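Local atomic coordinates of aminoglycoside phosphotransferase (Mycobacterium smegmatis, PDB entry 6EF6), a protein that phosphorylates (S)-1-amino-2-propanol as the kinase of an aminoacetone utilization microcompartment and belongs to the aminoglycoside phosphotransferase-like kinases. Residues T101-R106 with H128-G133; R172-W177 with C256-Y261; L227-L232 with I251-C256. One frame throughout, in Å; residues are numbered along the deposited sequence.

Contact 1 of 3, residues T101-R106 with H128-G133; sequences TVVPAR and HFEMVG. With BEZ (benzoic acid), chain B.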
loop_
_atom_site.group_PDB
_atom_site.type_symbol
_atom_site.label_atom_id
_atom_site.label_comp_id
_atom_site.label_asym_id
_atom_site.label_seq_id
_atom_site.Cartn_x
_atom_site.Cartn_y
_atom_site.Cartn_z
ATOM N N THR A 101 -5.556 4.368 -15.529
ATOM C CA THR A 101 -6.818 4.621 -16.214
ATOM C C THR A 101 -7.549 3.307 -16.437
ATOM O O THR A 101 -7.010 2.377 -17.042
ATOM C CB THR A 101 -6.579 5.272 -17.571
ATOM O OG1 THR A 101 -5.923 6.539 -17.391
ATOM C CG2 THR A 101 -7.892 5.517 -18.275
ATOM N N VAL A 102 -8.794 3.239 -15.976
ATOM C CA VAL A 102 -9.562 2.018 -16.109
ATOM C C VAL A 102 -9.987 1.831 -17.567
ATOM O O VAL A 102 -10.362 2.792 -18.254
ATOM C CB VAL A 102 -10.776 2.086 -15.165
ATOM C CG1 VAL A 102 -11.738 0.928 -15.468
ATOM C CG2 VAL A 102 -10.345 2.036 -13.737
ATOM N N VAL A 103 -9.914 0.594 -18.047
ATOM C CA VAL A 103 -10.460 0.204 -19.352
ATOM C C VAL A 103 -11.820 -0.441 -19.097
ATOM O O VAL A 103 -11.868 -1.532 -18.515
ATOM C CB VAL A 103 -9.526 -0.781 -20.065
ATOM C CG1 VAL A 103 -10.165 -1.334 -21.362
ATOM C CG2 VAL A 103 -8.235 -0.117 -20.369
ATOM N N PRO A 104 -12.922 0.175 -19.497
ATOM C CA PRO A 104 -14.214 -0.480 -19.281
ATOM C C PRO A 104 -14.378 -1.722 -20.138
ATOM O O PRO A 104 -13.811 -1.845 -21.228
ATOM C CB PRO A 104 -15.236 0.592 -19.684
ATOM C CG PRO A 104 -14.501 1.886 -19.530
ATOM C CD PRO A 104 -13.093 1.568 -19.943
ATOM N N ALA A 105 -15.171 -2.646 -19.608
ATOM C CA ALA A 105 -15.517 -3.871 -20.314
ATOM C C ALA A 105 -16.444 -3.548 -21.478
ATOM O O ALA A 105 -16.848 -2.390 -21.684
ATOM C CB ALA A 105 -16.190 -4.858 -19.369
ATOM N N ARG A 106 -16.828 -4.591 -22.228
ATOM C CA ARG A 106 -17.592 -4.371 -23.450
ATOM C C ARG A 106 -19.003 -3.870 -23.183
ATOM O O ARG A 106 -19.658 -3.392 -24.114
ATOM C CB ARG A 106 -17.683 -5.665 -24.261
ATOM C CG ARG A 106 -16.384 -6.075 -24.864
ATOM C CD ARG A 106 -16.395 -7.572 -25.225
ATOM N NE ARG A 106 -17.545 -7.984 -26.045
ATOM C CZ ARG A 106 -17.654 -7.756 -27.351
ATOM N NH1 ARG A 106 -16.717 -7.063 -27.972
ATOM N NH2 ARG A 106 -18.709 -8.174 -28.029
ATOM N N HIS A 128 -9.448 -3.922 -15.435
ATOM C CA HIS A 128 -8.533 -3.768 -16.562
ATOM C C HIS A 128 -8.064 -2.322 -16.607
ATOM O O HIS A 128 -8.883 -1.405 -16.484
ATOM C CB HIS A 128 -9.271 -4.142 -17.843
ATOM C CG HIS A 128 -8.399 -4.376 -19.038
ATOM N ND1 HIS A 128 -8.934 -4.753 -20.252
ATOM C CD2 HIS A 128 -7.058 -4.341 -19.219
ATOM C CE1 HIS A 128 -7.968 -4.918 -21.133
ATOM N NE2 HIS A 128 -6.817 -4.688 -20.534
ATOM N N PHE A 129 -6.758 -2.107 -16.736
ATOM C CA PHE A 129 -6.178 -0.771 -16.794
ATOM C C PHE A 129 -5.377 -0.577 -18.078
ATOM O O PHE A 129 -4.845 -1.543 -18.644
ATOM C CB PHE A 129 -5.215 -0.555 -15.605
ATOM C CG PHE A 129 -5.879 -0.622 -14.244
ATOM C CD1 PHE A 129 -6.594 0.464 -13.748
ATOM C CD2 PHE A 129 -5.756 -1.763 -13.448
ATOM C CE1 PHE A 129 -7.181 0.410 -12.477
ATOM C CE2 PHE A 129 -6.348 -1.842 -12.196
ATOM C CZ PHE A 129 -7.041 -0.738 -11.689
ATOM N N GLU A 130 -5.220 0.688 -18.493
ATOM C CA GLU A 130 -4.341 0.992 -19.611
ATOM C C GLU A 130 -2.899 0.716 -19.210
ATOM O O GLU A 130 -2.551 0.680 -18.020
ATOM C CB GLU A 130 -4.501 2.446 -20.063
ATOM C CG GLU A 130 -5.906 2.771 -20.563
ATOM C CD GLU A 130 -6.032 4.140 -21.208
ATOM O OE1 GLU A 130 -5.066 4.929 -21.165
ATOM O OE2 GLU A 130 -7.121 4.430 -21.751
ATOM N N MET A 131 -2.055 0.528 -20.221
ATOM C CA MET A 131 -0.639 0.286 -19.972
ATOM C C MET A 131 -0.048 1.456 -19.177
ATOM O O MET A 131 -0.474 2.611 -19.300
ATOM C CB MET A 131 0.107 0.081 -21.299
ATOM C CG MET A 131 1.549 -0.294 -21.156
ATOM S SD MET A 131 1.778 -1.710 -20.090
ATOM C CE MET A 131 3.541 -1.938 -20.141
ATOM N N VAL A 132 0.907 1.128 -18.310
ATOM C CA VAL A 132 1.597 2.087 -17.454
ATOM C C VAL A 132 3.085 1.998 -17.759
ATOM O O VAL A 132 3.653 0.902 -17.753
ATOM C CB VAL A 132 1.340 1.764 -15.973
ATOM C CG1 VAL A 132 2.220 2.648 -15.069
ATOM C CG2 VAL A 132 -0.130 1.940 -15.619
ATOM N N GLY A 133 3.718 3.146 -18.019
ATOM C CA GLY A 133 5.157 3.148 -18.231
ATOM C C GLY A 133 5.899 2.624 -17.013
ATOM O O GLY A 133 5.735 3.130 -15.895
HETATM C C BEZ B . -2.903 -2.431 -9.547
HETATM O O1 BEZ B . -3.767 -1.707 -9.051
HETATM O O2 BEZ B . -2.628 -3.536 -8.999
HETATM C C1 BEZ B . -2.210 -1.963 -10.782
HETATM C C2 BEZ B . -0.991 -2.502 -11.146
HETATM C C3 BEZ B . -0.363 -2.054 -12.303
HETATM C C4 BEZ B . -0.953 -1.062 -13.075
HETATM C C5 BEZ B . -2.182 -0.526 -12.704
HETATM C C6 BEZ B . -2.797 -0.972 -11.553
HETATM O O HOH W 1 -3.324 2.911 -16.677
HETATM O O HOH W 2 -9.720 3.519 -20.898
HETATM O O HOH W 3 -12.200 -3.061 -16.083
#

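Contact 2 of 3, residues R172-W177 with C256-Y261; sequences RFSWDW and CGFGWY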
loop_
_atom_site.group_PDB
_atom_site.type_symbol
_atom_site.label_atom_id
_atom_site.label_comp_id
_atom_site.label_asym_id
_atom_site.label_seq_id
_atom_site.Cartn_x
_atom_site.Cartn_y
_atom_site.Cartn_z
ATOM N N ARG A 172 -14.988 2.524 1.902
ATOM C CA ARG A 172 -13.719 1.813 1.985
ATOM C C ARG A 172 -13.457 1.465 3.445
ATOM O O ARG A 172 -13.962 2.128 4.347
ATOM C CB ARG A 172 -12.515 2.620 1.483
ATOM C CG ARG A 172 -12.560 2.956 0.011
ATOM C CD ARG A 172 -12.350 1.735 -0.881
ATOM N NE ARG A 172 -11.059 1.100 -0.639
ATOM C CZ ARG A 172 -10.560 0.079 -1.317
ATOM N NH1 ARG A 172 -11.235 -0.498 -2.292
ATOM N NH2 ARG A 172 -9.375 -0.354 -1.036
ATOM N N PHE A 173 -12.672 0.426 3.670
ATOM C CA PHE A 173 -12.315 0.009 5.019
ATOM C C PHE A 173 -11.325 0.970 5.666
ATOM O O PHE A 173 -10.891 1.966 5.069
ATOM C CB PHE A 173 -11.883 -1.463 5.046
ATOM C CG PHE A 173 -10.670 -1.833 4.187
ATOM C CD1 PHE A 173 -9.756 -0.900 3.701
ATOM C CD2 PHE A 173 -10.439 -3.171 3.872
ATOM C CE1 PHE A 173 -8.677 -1.293 2.944
ATOM C CE2 PHE A 173 -9.307 -3.547 3.125
ATOM C CZ PHE A 173 -8.452 -2.624 2.670
ATOM N N SER A 174 -11.030 0.712 6.940
ATOM C CA SER A 174 -10.219 1.602 7.770
ATOM C C SER A 174 -8.952 0.923 8.280
ATOM O O SER A 174 -8.947 -0.292 8.571
ATOM C CB SER A 174 -10.993 2.087 8.988
ATOM O OG SER A 174 -12.119 2.853 8.559
ATOM N N TRP A 175 -7.892 1.722 8.384
ATOM C CA TRP A 175 -6.639 1.321 8.986
ATOM C C TRP A 175 -6.558 2.062 10.309
ATOM O O TRP A 175 -5.600 2.775 10.573
ATOM C CB TRP A 175 -5.451 1.629 8.071
ATOM C CG TRP A 175 -5.512 0.860 6.805
ATOM C CD1 TRP A 175 -5.906 1.307 5.544
ATOM C CD2 TRP A 175 -5.164 -0.529 6.621
ATOM N NE1 TRP A 175 -5.847 0.288 4.641
ATOM C CE2 TRP A 175 -5.416 -0.849 5.260
ATOM C CE3 TRP A 175 -4.695 -1.550 7.478
ATOM C CZ2 TRP A 175 -5.192 -2.102 4.746
ATOM C CZ3 TRP A 175 -4.507 -2.823 6.952
ATOM C CH2 TRP A 175 -4.726 -3.080 5.599
ATOM N N ASP A 176 -7.571 1.868 11.146
ATOM C CA ASP A 176 -7.595 2.421 12.495
ATOM C C ASP A 176 -7.000 1.434 13.481
ATOM O O ASP A 176 -6.529 0.374 13.085
ATOM C CB ASP A 176 -9.014 2.849 12.873
ATOM C CG ASP A 176 -10.051 1.737 12.772
ATOM O OD1 ASP A 176 -9.675 0.605 12.490
ATOM O OD2 ASP A 176 -11.233 2.039 13.017
ATOM N N TRP A 177 -6.988 1.780 14.777
ATOM C CA TRP A 177 -6.363 0.861 15.736
ATOM C C TRP A 177 -7.035 -0.504 15.687
ATOM O O TRP A 177 -6.346 -1.535 15.577
ATOM C CB TRP A 177 -6.436 1.409 17.160
ATOM C CG TRP A 177 -5.730 0.503 18.115
ATOM C CD1 TRP A 177 -6.308 -0.415 18.945
ATOM C CD2 TRP A 177 -4.329 0.469 18.335
ATOM N NE1 TRP A 177 -5.290 -1.065 19.646
ATOM C CE2 TRP A 177 -4.086 -0.516 19.304
ATOM C CE3 TRP A 177 -3.262 1.172 17.806
ATOM C CZ2 TRP A 177 -2.766 -0.831 19.719
ATOM C CZ3 TRP A 177 -1.983 0.881 18.239
ATOM C CH2 TRP A 177 -1.761 -0.109 19.203
ATOM N N CYS A 256 -6.400 1.105 -0.291
ATOM C CA CYS A 256 -6.754 2.464 0.102
ATOM C C CYS A 256 -7.968 2.460 1.032
ATOM O O CYS A 256 -8.812 1.570 1.020
ATOM C CB CYS A 256 -6.994 3.362 -1.117
ATOM S SG CYS A 256 -8.584 3.200 -1.998
ATOM N N GLY A 257 -8.007 3.464 1.905
ATOM C CA GLY A 257 -9.110 3.559 2.864
ATOM C C GLY A 257 -8.772 4.602 3.909
ATOM O O GLY A 257 -7.961 5.466 3.663
ATOM N N PHE A 258 -9.501 4.576 5.013
ATOM C CA PHE A 258 -9.371 5.652 5.985
ATOM C C PHE A 258 -8.283 5.299 6.955
ATOM O O PHE A 258 -8.244 4.183 7.443
ATOM C CB PHE A 258 -10.736 5.897 6.638
ATOM C CG PHE A 258 -11.750 6.356 5.648
ATOM C CD1 PHE A 258 -11.763 7.671 5.204
ATOM C CD2 PHE A 258 -12.650 5.458 5.096
ATOM C CE1 PHE A 258 -12.696 8.098 4.275
ATOM C CE2 PHE A 258 -13.577 5.894 4.138
ATOM C CZ PHE A 258 -13.576 7.217 3.733
ATOM N N GLY A 259 -7.418 6.239 7.255
ATOM C CA GLY A 259 -6.314 6.002 8.167
ATOM C C GLY A 259 -5.579 7.293 8.464
ATOM O O GLY A 259 -5.985 8.352 7.991
ATOM N N TRP A 260 -4.521 7.212 9.269
ATOM C CA TRP A 260 -3.717 8.412 9.502
ATOM C C TRP A 260 -2.945 8.805 8.265
ATOM O O TRP A 260 -2.256 7.952 7.686
ATOM C CB TRP A 260 -2.804 8.238 10.709
ATOM C CG TRP A 260 -3.527 8.173 12.026
ATOM C CD1 TRP A 260 -3.967 9.245 12.756
ATOM C CD2 TRP A 260 -3.970 7.013 12.744
ATOM N NE1 TRP A 260 -4.624 8.839 13.873
ATOM C CE2 TRP A 260 -4.635 7.470 13.905
ATOM C CE3 TRP A 260 -3.798 5.628 12.557
ATOM C CZ2 TRP A 260 -5.207 6.619 14.834
ATOM C CZ3 TRP A 260 -4.392 4.781 13.500
ATOM C CH2 TRP A 260 -5.035 5.286 14.638
ATOM N N TYR A 261 -2.986 10.089 7.901
ATOM C CA TYR A 261 -2.221 10.521 6.728
ATOM C C TYR A 261 -0.764 10.063 6.794
ATOM O O TYR A 261 -0.209 9.561 5.808
ATOM C CB TYR A 261 -2.312 12.043 6.524
ATOM C CG TYR A 261 -3.682 12.501 6.095
ATOM C CD1 TYR A 261 -4.240 12.086 4.916
ATOM C CD2 TYR A 261 -4.440 13.299 6.900
ATOM C CE1 TYR A 261 -5.531 12.509 4.534
ATOM C CE2 TYR A 261 -5.712 13.722 6.546
ATOM C CZ TYR A 261 -6.251 13.281 5.357
ATOM O OH TYR A 261 -7.533 13.730 5.008
HETATM O O HOH W 4 -3.589 4.368 9.423
#

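Contact 3 of 3, residues L227-L232 with I251-C256; sequences LIHADL and IDFDDC. With NA (sodium ion), chain D; BEZ (benzoic acid), chain B.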
loop_
_atom_site.group_PDB
_atom_site.type_symbol
_atom_site.label_atom_id
_atom_site.label_comp_id
_atom_site.label_asym_id
_atom_site.label_seq_id
_atom_site.Cartn_x
_atom_site.Cartn_y
_atom_site.Cartn_z
ATOM N N LEU A 227 -8.807 9.771 3.932
ATOM C CA LEU A 227 -8.623 8.805 2.849
ATOM C C LEU A 227 -7.153 8.792 2.379
ATOM O O LEU A 227 -6.604 9.833 1.998
ATOM C CB LEU A 227 -9.565 9.122 1.693
ATOM C CG LEU A 227 -9.424 8.220 0.454
ATOM C CD1 LEU A 227 -9.773 6.781 0.759
ATOM C CD2 LEU A 227 -10.303 8.734 -0.711
ATOM N N ILE A 228 -6.521 7.618 2.422
ATOM C CA ILE A 228 -5.120 7.381 2.075
ATOM C C ILE A 228 -4.965 6.162 1.147
ATOM O O ILE A 228 -5.770 5.240 1.111
ATOM C CB ILE A 228 -4.218 7.201 3.320
ATOM C CG1 ILE A 228 -4.703 6.054 4.212
ATOM C CG2 ILE A 228 -4.111 8.492 4.096
ATOM C CD1 ILE A 228 -3.685 5.611 5.246
ATOM N N HIS A 229 -3.875 6.182 0.394
ATOM C CA HIS A 229 -3.498 5.039 -0.453
ATOM C C HIS A 229 -3.125 3.799 0.379
ATOM O O HIS A 229 -3.578 2.698 0.079
ATOM C CB HIS A 229 -2.368 5.479 -1.368
ATOM C CG HIS A 229 -1.831 4.423 -2.278
ATOM N ND1 HIS A 229 -1.084 3.348 -1.823
ATOM C CD2 HIS A 229 -1.904 4.306 -3.631
ATOM C CE1 HIS A 229 -0.704 2.639 -2.873
ATOM N NE2 HIS A 229 -1.171 3.206 -3.979
ATOM N N ALA A 230 -2.315 4.010 1.437
ATOM C CA ALA A 230 -1.990 3.002 2.448
ATOM C C ALA A 230 -1.065 1.911 1.949
ATOM O O ALA A 230 -0.828 0.964 2.688
ATOM C CB ALA A 230 -3.229 2.435 3.128
ATOM N N ASP A 231 -0.442 2.043 0.777
ATOM C CA ASP A 231 0.609 1.113 0.328
ATOM C C ASP A 231 1.612 1.832 -0.564
ATOM O O ASP A 231 1.972 1.358 -1.652
ATOM C CB ASP A 231 0.065 -0.172 -0.304
ATOM C CG ASP A 231 1.120 -1.274 -0.362
ATOM O OD1 ASP A 231 2.143 -1.222 0.351
ATOM O OD2 ASP A 231 0.924 -2.165 -1.231
ATOM N N LEU A 232 2.096 2.975 -0.094
ATOM C CA LEU A 232 2.987 3.843 -0.877
ATOM C C LEU A 232 4.454 3.491 -0.679
ATOM O O LEU A 232 5.311 4.321 -0.339
ATOM C CB LEU A 232 2.700 5.294 -0.545
ATOM C CG LEU A 232 1.381 5.838 -1.117
ATOM C CD1 LEU A 232 1.067 7.231 -0.547
ATOM C CD2 LEU A 232 1.399 5.861 -2.630
ATOM N N ILE A 251 0.499 3.156 -8.544
ATOM C CA ILE A 251 -0.335 2.001 -8.834
ATOM C C ILE A 251 -0.800 1.381 -7.508
ATOM O O ILE A 251 -0.391 1.780 -6.405
ATOM C CB ILE A 251 0.403 0.965 -9.714
ATOM C CG1 ILE A 251 1.594 0.361 -8.987
ATOM C CG2 ILE A 251 0.813 1.593 -11.042
ATOM C CD1 ILE A 251 2.032 -0.985 -9.549
ATOM N N ASP A 252 -1.648 0.354 -7.614
ATOM C CA ASP A 252 -1.999 -0.512 -6.488
ATOM C C ASP A 252 -2.619 0.269 -5.334
ATOM O O ASP A 252 -2.151 0.237 -4.197
ATOM C CB ASP A 252 -0.792 -1.322 -6.010
ATOM C CG ASP A 252 -1.175 -2.426 -5.031
ATOM O OD1 ASP A 252 -2.379 -2.680 -4.872
ATOM O OD2 ASP A 252 -0.260 -3.020 -4.420
ATOM N N PHE A 253 -3.762 0.887 -5.658
ATOM C CA PHE A 253 -4.631 1.538 -4.665
ATOM C C PHE A 253 -5.505 0.524 -3.905
ATOM O O PHE A 253 -6.480 0.912 -3.252
ATOM C CB PHE A 253 -5.492 2.652 -5.318
ATOM C CG PHE A 253 -4.777 3.922 -5.619
ATOM C CD1 PHE A 253 -3.872 4.025 -6.689
ATOM C CD2 PHE A 253 -5.085 5.086 -4.927
ATOM C CE1 PHE A 253 -3.251 5.223 -6.988
ATOM C CE2 PHE A 253 -4.440 6.277 -5.240
ATOM C CZ PHE A 253 -3.540 6.359 -6.255
ATOM N N ASP A 254 -5.231 -0.783 -4.013
ATOM C CA ASP A 254 -6.187 -1.752 -3.495
ATOM C C ASP A 254 -6.276 -1.772 -1.968
ATOM O O ASP A 254 -7.240 -2.354 -1.466
ATOM C CB ASP A 254 -5.808 -3.146 -4.004
ATOM C CG ASP A 254 -6.894 -4.199 -3.730
ATOM O OD1 ASP A 254 -8.076 -4.014 -4.094
ATOM O OD2 ASP A 254 -6.560 -5.273 -3.162
ATOM N N ASP A 255 -5.332 -1.221 -1.236
ATOM C CA ASP A 255 -5.423 -1.078 0.220
ATOM C C ASP A 255 -5.957 0.276 0.639
ATOM O O ASP A 255 -5.961 0.601 1.814
ATOM C CB ASP A 255 -4.102 -1.372 0.954
ATOM C CG ASP A 255 -3.783 -2.824 1.083
ATOM O OD1 ASP A 255 -4.679 -3.661 0.909
ATOM O OD2 ASP A 255 -2.565 -3.082 1.332
ATOM N N CYS A 256 -6.400 1.105 -0.291
ATOM C CA CYS A 256 -6.754 2.464 0.102
ATOM C C CYS A 256 -7.968 2.460 1.032
ATOM O O CYS A 256 -8.812 1.570 1.020
ATOM C CB CYS A 256 -6.994 3.362 -1.117
ATOM S SG CYS A 256 -8.584 3.200 -1.998
HETATM NA NA NA D . -0.584 -3.636 -1.916
HETATM C C BEZ B . -2.903 -2.431 -9.547
HETATM O O1 BEZ B . -3.767 -1.707 -9.051
HETATM O O2 BEZ B . -2.628 -3.536 -8.999
HETATM C C1 BEZ B . -2.210 -1.963 -10.782
HETATM C C2 BEZ B . -0.991 -2.502 -11.146
HETATM C C3 BEZ B . -0.363 -2.054 -12.303
HETATM C C4 BEZ B . -0.953 -1.062 -13.075
HETATM C C5 BEZ B . -2.182 -0.526 -12.704
HETATM C C6 BEZ B . -2.797 -0.972 -11.553
HETATM O O HOH W 5 -3.203 0.562 -1.694
HETATM O O HOH W 6 -0.844 -1.699 2.874
HETATM O O HOH W 7 -2.348 -2.307 -1.950
HETATM O O HOH W 8 -1.926 -5.173 -3.312
HETATM O O HOH W 9 -1.015 -4.635 -0.200
#

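Contact 1 of 3, residues T101-R106 with H128-G133
Val102 and Phe129 face each other as the non-hydrogen-bonded pair of a single antiparallel bridge, flanked by Glu130 N to Thr101 O (2.9 Å) and Val103 N to His128 O (2.7 Å). The second bond is almost straight (173°), yet the N-H reaches the oxygen from above the carbonyl plane. The bridge sets the loop after helix 78-94 against the end of strand 124-130, part of the five-stranded antiparallel sheet of the kinase-like N-terminal lobe; on its other side Phe129 is bonded to Ile67. Phe129 CG lies beside the backbone N (chi1 -63°), which carries the ring off toward the ligand. Phe129 CB sits 3.7 Å from Thr101 O, an oxygen that also lies near the ring plane at the CD1 edge. Farther out, Phe129 CE1 meets Val102 CG2 at 3.8 Å. The C5-C6 edge of benzoate lies over one face of the Phe129 ring, offset toward its rim, Phe129 CD2 3.6 Å from ligand C6. On the neighbouring residues, Val103 CB stands over one face of His128, whose NE2 is bonded to Ser66 OG. The extended Glu130 crosses Thr101, bringing Glu130 OE2 to 3.7 Å from Thr101 CG2. Water 1 pairs Thr101 N with Glu130 O and water 3 pairs Val103 O with His128 N, both across the contact, and water 2 links Val102 O to the Glu130 carboxylate. Phe129, by contrast, offers benzoate an apolar ring face, consistent with a pocket suited to a flat ring.

Contact 2 of 3, residues R172-W177 with C256-Y261
Arg172 presents an edge of its guanidinium to Cys256 O and one face to Cys256 SG, in the larger C-terminal lobe of this kinase-like fold. Here segments 172-177 and 256-261 run side by side, joined by a single parallel beta bridge, Ser174 with Phe258. Arg172 NE (2.8 Å) and NH2 (2.9 Å) both donate to Cys256 O, which lies in the guanidinium plane; NH2 arrives on a lone pair, NE from above the carbonyl plane. Bends at chi2 and chi3 fold the arginine chain back for this side-on grip; NH1 also donates to Glu80 O and NH2 to Asp254 O. The Phe258 ring has Arg172 O at its edge, in plane, 3.7 Å from CD2. In the bridge, Phe258 N donates to Phe173 O (3.0 Å), and Trp175 N gives Phe258 O a nearly straight bond (2.7 Å, 175°). Gly257, without a side chain, brings its CA to 3.3 Å from Phe173 O. The Trp260 indole lies obliquely against residues 175-177, CZ3 near Trp175 O and Asp176 CA and CH2 near Trp177 N, while its NE1 is held by Gly219 O. Trp175 NE1 binds Asp255 O, and Arg186 makes cation-pi contacts with the rings of Phe173 and Trp175. Asp176 is the N-cap of helix 177-180. Where the direct bonds stop, water 4 continues the pairing, donating to Trp175 O at 2.8 Å and accepting from Trp260 N at 3.0 Å.

Contact 3 of 3, residues L227-L232 with I251-C256
Two buried carboxylates, Asp231 and Asp252, bring their OD2 atoms to 3.5 Å from each other around a sodium ion, their planes turned 80° apart. The sodium bridges them, 2.2 Å from Asp231 OD2 and 2.6 Å from Asp252 OD2, and waters 7, 8 and 9 complete the ligands seen. Water 8 also donates to Asp252 OD1; Asp255, a second-shell acid, accepts from water 9 through OD2 (2.7 Å). Asp231 OD1 forms salt bridges with Arg233 and Arg310. Water 6 ties Asp255 OD2 to Ala230 O. The sequence from His229 through Asp231 to Asn236 matches the Brenner motif of aminoglycoside phosphotransferases, whose aspartate is the probable catalytic base in relatives, and Asp252-Phe253-Asp254 corresponds to the kinase DFG motif, whose aspartate holds a metal there. His229 pins the two together. With CG anti to the backbone N (chi1 178°), the imidazole spans to the opposite segment, His229 NE2 donating to Ile251 O (2.9 Å, 161°) in the ring plane, while ND1 accepts from Asp231 N; the two bonds fix the ring's rotation. His229 CD2 points into the face of Phe253, 3.5 Å from Phe253 CG, an edge-to-face pair. Leu232 CD2 lies over the centre of one imidazole face and water 5 over the other; that water accepts from Asp255 N. Nearer the ligand, Asp252 N makes a weak hydrogen bond to benzoate O1, and Ile251 CD1 packs 3.7 Å from the benzoate ring carbon C2.

Contact 1 comes first along the chain and belongs to the N-terminal sheet; contacts 2 and 3 follow, the two segments of contact 3 falling between those of contact 2 and sharing Cys256 with it. The centres of contacts 2 and 3 are about 10 Å apart, joined by backbone pairing of Ile228 with Gly257, whereas the centre of contact 1 lies about 18 Å from that of contact 3 and about 26 Å from that of contact 2. Side chains of all three reach helix 78-94. Benzoate touches both contact 1 and contact 3, so its pocket lies in the cleft between lobes, near the sodium site, with Asp252 common to both, and probably where the nucleotide binds in related kinases.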